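Local coordinates for protein alpha-1,3-glucanase (Paenibacillus glycanilyticus, PDB 6K0P) that probably hydrolyses alpha-1,3-glucan as a family 87 glycoside hydrolase, its engineered catalytic domain here holding nigerose, at residues 259-262 and 263-266. The protein carries 1 engineered substitution. Residues are numbered along the deposited sequence; the frame is centred on the assembly and turned at random.
Sequences ISAA and ANGS. With SO4 (sulfate ion), chain G.
S260 and A261 offer their carbonyls to the backbone amides of A263 and N264, three residues on. A263 N reaches S260 O at 2.8 Å, and N264 N donates to A261 O at 3.0 Å in the straighter bond (168°). The chain then reverses in a type II beta turn from A263 to S266, with G265 at a positive phi. The backbone bond closing this turn is weak, but S266 OG adds a 2.6 Å bond to A263 O, lying in the carbonyl plane on a lone pair.

The side chain of N264 folds back over A261: with CG beside its own backbone N (chi1 -77°), the amide carbon lies 3.2 Å from A261 O. Its OD1 accepts from Q294 N, and a water within hydrogen-bonding distance of both N264 OD1 and I259 O, 2.9 Å from each, may bridge the two. With the amide cut back to an alanine, Q294 N is likely to lose its acceptor and the water near I259 O one of its contacts. A second water joins A262 O and N264 O.

The apolar contact across the turn is made by I259, whose CG2, anti to the backbone N, meets A263 CB at 3.8 Å. At the exposed A261, the backbone N donates to sulfate O2 at 2.8 Å, an ion probably from the crystallisation liquor.

The whole forms a connection between strands 256-259 and 267-269 of the parallel beta-helix: I259 and A263 pack on L227 of strand 224-227, I259 also touches M293 and V296, and S266 OG is bonded to T232 N.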
ATOM      1  N   ILE A 259      -0.424   9.297 -20.846  1.00 11.87           N
ATOM      2  CA  ILE A 259      -0.741  10.713 -21.000  1.00 11.65           C
ATOM      3  C   ILE A 259       0.465  11.414 -21.618  1.00 12.06           C
ATOM      4  O   ILE A 259       1.500  11.579 -20.961  1.00 13.52           O
ATOM      5  CB  ILE A 259      -1.115  11.341 -19.651  1.00 13.73           C
ATOM      6  CG1 ILE A 259      -2.208  10.507 -18.962  1.00 12.40           C
ATOM      7  CG2 ILE A 259      -1.561  12.795 -19.851  1.00 10.88           C
ATOM      8  CD1 ILE A 259      -2.632  11.041 -17.595  1.00 14.42           C
ATOM      9  N   SER A 260       0.337  11.814 -22.881  1.00 12.02           N
ATOM     10  CA  SER A 260       1.375  12.572 -23.564  1.00 12.60           C
ATOM     11  C   SER A 260       1.370  14.026 -23.092  1.00 12.86           C
ATOM     12  O   SER A 260       0.406  14.507 -22.495  1.00 12.56           O
ATOM     13  CB  SER A 260       1.152  12.519 -25.075  1.00 14.72           C
ATOM     14  OG  SER A 260       1.165  11.172 -25.532  1.00 15.81           O
ATOM     15  N   ALA A 261       2.470  14.736 -23.388  1.00 12.51           N
ATOM     16  CA  ALA A 261       2.628  16.101 -22.891  1.00 13.63           C
ATOM     17  C   ALA A 261       1.475  17.002 -23.322  1.00 12.38           C
ATOM     18  O   ALA A 261       1.032  17.867 -22.555  1.00 12.91           O
ATOM     19  CB  ALA A 261       3.967  16.676 -23.350  1.00 15.42           C
ATOM     20  N   ALA A 262       0.971  16.811 -24.542  1.00 13.49           N
ATOM     21  CA  ALA A 262      -0.134  17.633 -25.021  1.00 15.60           C
ATOM     22  C   ALA A 262      -1.365  17.518 -24.133  1.00 13.93           C
ATOM     23  O   ALA A 262      -2.195  18.435 -24.123  1.00 14.27           O
ATOM     24  CB  ALA A 262      -0.496  17.239 -26.455  1.00 15.96           C
ATOM     25  N   ALA A 263      -1.489  16.430 -23.371  1.00 12.72           N
ATOM     26  CA  ALA A 263      -2.629  16.205 -22.492  1.00 13.54           C
ATOM     27  C   ALA A 263      -2.306  16.481 -21.028  1.00 12.68           C
ATOM     28  O   ALA A 263      -3.050  16.057 -20.134  1.00 12.43           O
ATOM     29  CB  ALA A 263      -3.193  14.799 -22.680  1.00 14.25           C
ATOM     30  N   ASN A 264      -1.221  17.201 -20.757  1.00 12.65           N
ATOM     31  CA  ASN A 264      -1.043  17.741 -19.419  1.00 11.96           C
ATOM     32  C   ASN A 264      -2.295  18.519 -19.032  1.00 11.61           C
ATOM     33  O   ASN A 264      -2.965  19.111 -19.885  1.00 12.54           O
ATOM     34  CB  ASN A 264       0.173  18.670 -19.387  1.00 13.13           C
ATOM     35  CG  ASN A 264       1.498  17.903 -19.353  1.00 14.96           C
ATOM     36  OD1 ASN A 264       1.540  16.705 -19.040  1.00 13.79           O
ATOM     37  ND2 ASN A 264       2.587  18.598 -19.664  1.00 17.77           N
ATOM     38  N   GLY A 265      -2.645  18.477 -17.746  1.00 11.73           N
ATOM     39  CA  GLY A 265      -3.869  19.106 -17.289  1.00 12.89           C
ATOM     40  C   GLY A 265      -5.100  18.222 -17.341  1.00 11.83           C
ATOM     41  O   GLY A 265      -6.193  18.694 -17.006  1.00 12.72           O
ATOM     42  N   SER A 266      -4.961  16.969 -17.759  1.00 11.66           N
ATOM     43  CA  SER A 266      -6.079  16.039 -17.854  1.00 11.82           C
ATOM     44  C   SER A 266      -6.569  15.610 -16.471  1.00 12.53           C
ATOM     45  O   SER A 266      -5.893  15.771 -15.454  1.00 11.56           O
ATOM     46  CB  SER A 266      -5.660  14.793 -18.639  1.00 10.99           C
ATOM     47  OG  SER A 266      -5.430  15.098 -20.010  1.00 11.28           O
TER
HETATM   48  S   SO4 G2003       5.392  13.306 -25.346  1.00 40.87           S
HETATM   49  O1  SO4 G2003       5.734  11.975 -25.842  1.00 46.75           O
HETATM   50  O2  SO4 G2003       4.771  13.187 -24.025  1.00 26.96           O
HETATM   51  O3  SO4 G2003       6.612  14.104 -25.228  1.00 42.00           O
HETATM   52  O4  SO4 G2003       4.486  13.957 -26.293  1.00 39.42           O
HETATM   53  O   HOH W   1       2.471  14.105 -19.980  1.00 16.02           O
HETATM   54  O   HOH W   2      -2.306  20.754 -21.925  1.00 21.54           O